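Local coordinates for protein NAD nucleotidase (Haemophilus influenzae, PDB 3ZTV) that degrades NAD in the periplasm to adenosine and nicotinamide riboside, acting as both a pyrophosphatase and a zinc-dependent 5'-nucleotidase, at residues I18-T30 against T39-A51. Numbering follows the deposited sequence.
Sequences INDHHSYLEPHET and TKVDIGGFSAVNA. With ZN (zinc ion), chain C.
His28 and Ile43 exchange two backbone hydrogen bonds, the shorter from Ile43 N to His28 O at 2.8 Å, and Thr30 and Val41 repeat the pattern; Glu29 and Asp42 form the non-hydrogen-bonded pair between them. Beyond His28-Ile43, Phe46 N, following the N-cap Gly45 of helix 46-59, donates to Leu25 O (2.9 Å) from above its carbonyl plane. A water joins that same oxygen to Ser47 N, and another bridges Glu26 O and His28 ND1. The Glu29 OE2 to Lys40 NZ salt bridge is long, 3.9 Å, and a water spans it; Glu29 OE1 and Asp42 OD1 both pair with Lys299, which probably eases their mutual repulsion. On the other face of the hairpin, the His28 ring, set between its backbone N and carbonyl carbon (chi1 67°), receives Ile43 CG1 in a CH-pi contact, and Ile43 CD1 meets Thr30 CG2 at 3.7 Å. Deeper in, Phe46 and His21 form an edge-to-face pair, Phe46 CE2 over the imidazole centre and the planes 71° apart. Asp86 hydrogen-bonds His21 NE2, helping fix that ring's rotation, while Ile18 CD1 packs 3.9 Å from Phe46 CZ. The loop leading into this beta hairpin belongs to the calcineurin-like metallophosphoesterase site: flanking His21 in sequence, Asp20 OD1 and His22 NE2 bind zinc, with Asp70 and water.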
loop_
_atom_site.group_PDB
_atom_site.type_symbol
_atom_site.label_atom_id
_atom_site.label_comp_id
_atom_site.label_asym_id
_atom_site.label_seq_id
_atom_site.Cartn_x
_atom_site.Cartn_y
_atom_site.Cartn_z
ATOM N N ILE A 18 -4.699 17.822 22.592
ATOM C CA ILE A 18 -5.676 18.553 21.778
ATOM C C ILE A 18 -5.469 18.212 20.298
ATOM O O ILE A 18 -4.452 17.588 19.922
ATOM C CB ILE A 18 -5.607 20.104 21.956
ATOM C CG1 ILE A 18 -4.387 20.735 21.267
ATOM C CG2 ILE A 18 -5.634 20.488 23.421
ATOM C CD1 ILE A 18 -4.496 22.270 21.138
ATOM N N ASN A 19 -6.393 18.648 19.442
ATOM C CA ASN A 19 -6.260 18.418 18.004
ATOM C C ASN A 19 -7.125 19.416 17.258
ATOM O O ASN A 19 -8.126 19.903 17.789
ATOM C CB ASN A 19 -6.708 17.001 17.630
ATOM C CG ASN A 19 -8.160 16.744 17.994
ATOM O OD1 ASN A 19 -9.073 16.872 17.159
ATOM N ND2 ASN A 19 -8.389 16.389 19.245
ATOM N N ASP A 20 -6.730 19.737 16.028
ATOM C CA ASP A 20 -7.602 20.471 15.110
ATOM C C ASP A 20 -8.043 21.825 15.672
ATOM O O ASP A 20 -9.213 22.223 15.575
ATOM C CB ASP A 20 -8.817 19.623 14.725
ATOM C CG ASP A 20 -8.433 18.407 13.901
ATOM O OD1 ASP A 20 -8.310 18.523 12.654
ATOM O OD2 ASP A 20 -8.237 17.326 14.491
ATOM N N HIS A 21 -7.111 22.544 16.271
ATOM C CA HIS A 21 -7.480 23.875 16.751
ATOM C C HIS A 21 -7.741 24.889 15.625
ATOM O O HIS A 21 -8.480 25.852 15.836
ATOM C CB HIS A 21 -6.557 24.405 17.880
ATOM C CG HIS A 21 -5.327 25.135 17.430
ATOM N ND1 HIS A 21 -4.098 24.518 17.296
ATOM C CD2 HIS A 21 -5.116 26.453 17.183
ATOM C CE1 HIS A 21 -3.197 25.417 16.941
ATOM N NE2 HIS A 21 -3.787 26.598 16.876
ATOM N N HIS A 22 -7.187 24.641 14.441
ATOM C CA HIS A 22 -7.547 25.415 13.239
ATOM C C HIS A 22 -7.491 26.934 13.462
ATOM O O HIS A 22 -8.398 27.670 13.064
ATOM C CB HIS A 22 -8.928 24.995 12.742
ATOM C CG HIS A 22 -8.931 23.706 11.973
ATOM N ND1 HIS A 22 -8.510 23.609 10.664
ATOM C CD2 HIS A 22 -9.351 22.464 12.320
ATOM C CE1 HIS A 22 -8.636 22.359 10.249
ATOM N NE2 HIS A 22 -9.165 21.646 11.231
ATOM N N SER A 23 -6.444 27.380 14.142
ATOM C CA SER A 23 -6.212 28.806 14.350
ATOM C C SER A 23 -7.272 29.503 15.201
ATOM O O SER A 23 -7.386 30.739 15.158
ATOM C CB SER A 23 -6.009 29.530 13.006
ATOM O OG SER A 23 -4.892 29.000 12.312
ATOM N N TYR A 24 -8.027 28.730 15.990
ATOM C CA TYR A 24 -9.001 29.309 16.920
ATOM C C TYR A 24 -8.290 29.749 18.195
ATOM O O TYR A 24 -8.293 29.037 19.214
ATOM C CB TYR A 24 -10.133 28.327 17.244
ATOM C CG TYR A 24 -11.223 28.321 16.205
ATOM C CD1 TYR A 24 -11.013 27.774 14.944
ATOM C CD2 TYR A 24 -12.468 28.881 16.476
ATOM C CE1 TYR A 24 -12.012 27.774 13.984
ATOM C CE2 TYR A 24 -13.475 28.888 15.524
ATOM C CZ TYR A 24 -13.239 28.329 14.280
ATOM O OH TYR A 24 -14.250 28.342 13.346
ATOM N N LEU A 25 -7.679 30.925 18.148
ATOM C CA LEU A 25 -6.974 31.429 19.320
ATOM C C LEU A 25 -7.928 31.971 20.380
ATOM O O LEU A 25 -7.633 31.920 21.575
ATOM C CB LEU A 25 -5.965 32.513 18.929
ATOM C CG LEU A 25 -4.547 32.026 18.614
ATOM C CD1 LEU A 25 -4.533 30.940 17.549
ATOM C CD2 LEU A 25 -3.657 33.192 18.210
ATOM N N GLU A 26 -9.072 32.488 19.943
ATOM C CA GLU A 26 -10.065 33.042 20.856
ATOM C C GLU A 26 -11.158 32.011 21.089
ATOM O O GLU A 26 -11.289 31.068 20.318
ATOM C CB GLU A 26 -10.680 34.319 20.266
ATOM C CG GLU A 26 -9.708 35.485 20.105
ATOM C CD GLU A 26 -10.402 36.771 19.675
ATOM O OE1 GLU A 26 -11.392 37.165 20.330
ATOM O OE2 GLU A 26 -9.963 37.392 18.687
ATOM N N PRO A 27 -11.957 32.200 22.151
ATOM C CA PRO A 27 -13.132 31.354 22.380
ATOM C C PRO A 27 -14.134 31.489 21.232
ATOM O O PRO A 27 -14.035 32.436 20.435
ATOM C CB PRO A 27 -13.734 31.927 23.676
ATOM C CG PRO A 27 -12.588 32.607 24.350
ATOM C CD PRO A 27 -11.791 33.203 23.220
ATOM N N HIS A 28 -15.076 30.558 21.135
ATOM C CA HIS A 28 -16.180 30.695 20.194
ATOM C C HIS A 28 -17.487 30.249 20.852
ATOM O O HIS A 28 -17.484 29.585 21.890
ATOM C CB HIS A 28 -15.903 29.944 18.882
ATOM C CG HIS A 28 -15.860 28.456 19.031
ATOM N ND1 HIS A 28 -14.761 27.784 19.524
ATOM C CD2 HIS A 28 -16.779 27.505 18.735
ATOM C CE1 HIS A 28 -15.007 26.486 19.537
ATOM N NE2 HIS A 28 -16.223 26.290 19.063
ATOM N N GLU A 29 -18.608 30.615 20.247
ATOM C CA GLU A 29 -19.902 30.321 20.837
ATOM C C GLU A 29 -20.389 28.914 20.492
ATOM O O GLU A 29 -20.137 28.406 19.392
ATOM C CB GLU A 29 -20.912 31.362 20.365
ATOM C CG GLU A 29 -22.259 31.312 21.047
ATOM C CD GLU A 29 -23.147 32.456 20.601
ATOM O OE1 GLU A 29 -23.016 33.565 21.157
ATOM O OE2 GLU A 29 -23.956 32.245 19.675
ATOM N N THR A 30 -21.069 28.278 21.443
ATOM C CA THR A 30 -21.767 27.030 21.178
ATOM C C THR A 30 -23.060 27.009 22.000
ATOM O O THR A 30 -23.286 27.893 22.828
ATOM C CB THR A 30 -20.883 25.800 21.505
ATOM O OG1 THR A 30 -21.415 24.637 20.860
ATOM C CG2 THR A 30 -20.829 25.559 23.006
ATOM N N THR A 39 -28.940 27.097 25.858
ATOM C CA THR A 39 -28.151 28.179 26.414
ATOM C C THR A 39 -26.934 28.424 25.537
ATOM O O THR A 39 -26.193 27.484 25.208
ATOM C CB THR A 39 -27.701 27.823 27.848
ATOM O OG1 THR A 39 -28.849 27.464 28.631
ATOM C CG2 THR A 39 -26.980 28.981 28.508
ATOM N N LYS A 40 -26.732 29.675 25.140
ATOM C CA LYS A 40 -25.530 30.061 24.414
ATOM C C LYS A 40 -24.428 30.324 25.420
ATOM O O LYS A 40 -24.631 31.044 26.401
ATOM C CB LYS A 40 -25.766 31.329 23.589
ATOM C CG LYS A 40 -26.598 31.152 22.328
ATOM C CD LYS A 40 -26.748 32.481 21.587
ATOM C CE LYS A 40 -27.473 32.306 20.260
ATOM N NZ LYS A 40 -27.613 33.608 19.547
ATOM N N VAL A 41 -23.263 29.730 25.167
ATOM C CA VAL A 41 -22.089 29.880 26.020
ATOM C C VAL A 41 -20.852 30.031 25.140
ATOM O O VAL A 41 -20.903 29.734 23.943
ATOM C CB VAL A 41 -21.901 28.654 26.949
ATOM C CG1 VAL A 41 -23.139 28.451 27.812
ATOM C CG2 VAL A 41 -21.582 27.390 26.141
ATOM N N ASP A 42 -19.759 30.515 25.725
ATOM C CA ASP A 42 -18.474 30.555 25.037
ATOM C C ASP A 42 -17.596 29.402 25.504
ATOM O O ASP A 42 -17.547 29.100 26.706
ATOM C CB ASP A 42 -17.760 31.881 25.295
ATOM C CG ASP A 42 -18.466 33.054 24.642
ATOM O OD1 ASP A 42 -18.979 32.882 23.517
ATOM O OD2 ASP A 42 -18.530 34.132 25.265
ATOM N N ILE A 43 -16.913 28.761 24.554
ATOM C CA ILE A 43 -15.979 27.676 24.850
ATOM C C ILE A 43 -14.642 27.895 24.163
ATOM O O ILE A 43 -14.537 28.615 23.170
ATOM C CB ILE A 43 -16.517 26.293 24.410
ATOM C CG1 ILE A 43 -16.991 26.315 22.952
ATOM C CG2 ILE A 43 -17.639 25.832 25.329
ATOM C CD1 ILE A 43 -17.230 24.926 22.357
ATOM N N GLY A 44 -13.606 27.288 24.725
ATOM C CA GLY A 44 -12.336 27.196 24.042
ATOM C C GLY A 44 -11.442 28.414 24.117
ATOM O O GLY A 44 -11.513 29.212 25.058
ATOM N N GLY A 45 -10.593 28.552 23.104
ATOM C CA GLY A 45 -9.563 29.573 23.085
ATOM C C GLY A 45 -8.256 29.030 23.633
ATOM O O GLY A 45 -8.252 28.170 24.521
ATOM N N PHE A 46 -7.143 29.516 23.099
ATOM C CA PHE A 46 -5.850 28.970 23.486
ATOM C C PHE A 46 -5.375 29.392 24.872
ATOM O O PHE A 46 -4.532 28.715 25.454
ATOM C CB PHE A 46 -4.772 29.233 22.427
ATOM C CG PHE A 46 -4.034 27.987 22.012
ATOM C CD1 PHE A 46 -2.956 27.524 22.756
ATOM C CD2 PHE A 46 -4.428 27.271 20.892
ATOM C CE1 PHE A 46 -2.283 26.378 22.389
ATOM C CE2 PHE A 46 -3.752 26.112 20.523
ATOM C CZ PHE A 46 -2.677 25.674 21.271
ATOM N N SER A 47 -5.895 30.490 25.417
ATOM C CA SER A 47 -5.529 30.842 26.784
ATOM C C SER A 47 -6.030 29.767 27.749
ATOM O O SER A 47 -5.291 29.329 28.639
ATOM C CB SER A 47 -6.084 32.209 27.169
ATOM O OG SER A 47 -5.708 32.533 28.497
ATOM N N ALA A 48 -7.279 29.338 27.576
ATOM C CA ALA A 48 -7.828 28.245 28.377
ATOM C C ALA A 48 -7.067 26.940 28.139
ATOM O O ALA A 48 -6.796 26.204 29.087
ATOM C CB ALA A 48 -9.312 28.066 28.090
ATOM N N VAL A 49 -6.728 26.637 26.885
ATOM C CA VAL A 49 -5.976 25.414 26.578
ATOM C C VAL A 49 -4.669 25.381 27.365
ATOM O O VAL A 49 -4.377 24.408 28.080
ATOM C CB VAL A 49 -5.674 25.262 25.064
ATOM C CG1 VAL A 49 -4.618 24.204 24.834
ATOM C CG2 VAL A 49 -6.941 24.909 24.303
ATOM N N ASN A 50 -3.878 26.439 27.240
ATOM C CA ASN A 50 -2.580 26.450 27.895
ATOM C C ASN A 50 -2.678 26.457 29.419
ATOM O O ASN A 50 -1.903 25.776 30.096
ATOM C CB ASN A 50 -1.708 27.590 27.364
ATOM C CG ASN A 50 -1.157 27.300 25.968
ATOM O OD1 ASN A 50 -1.176 26.162 25.501
ATOM N ND2 ASN A 50 -0.662 28.336 25.303
ATOM N N ALA A 51 -3.634 27.205 29.952
ATOM C CA ALA A 51 -3.854 27.214 31.397
ATOM C C ALA A 51 -4.205 25.817 31.903
ATOM O O ALA A 51 -3.669 25.356 32.912
ATOM C CB ALA A 51 -4.952 28.208 31.768
HETATM ZN ZN ZN C . -9.227 19.534 11.193
HETATM O O HOH W 1 -8.090 32.351 24.305
HETATM O O HOH W 2 -12.255 28.457 20.332
HETATM O O HOH W 3 -25.198 34.093 18.320
HETATM O O HOH W 4 -9.434 18.108 9.715
#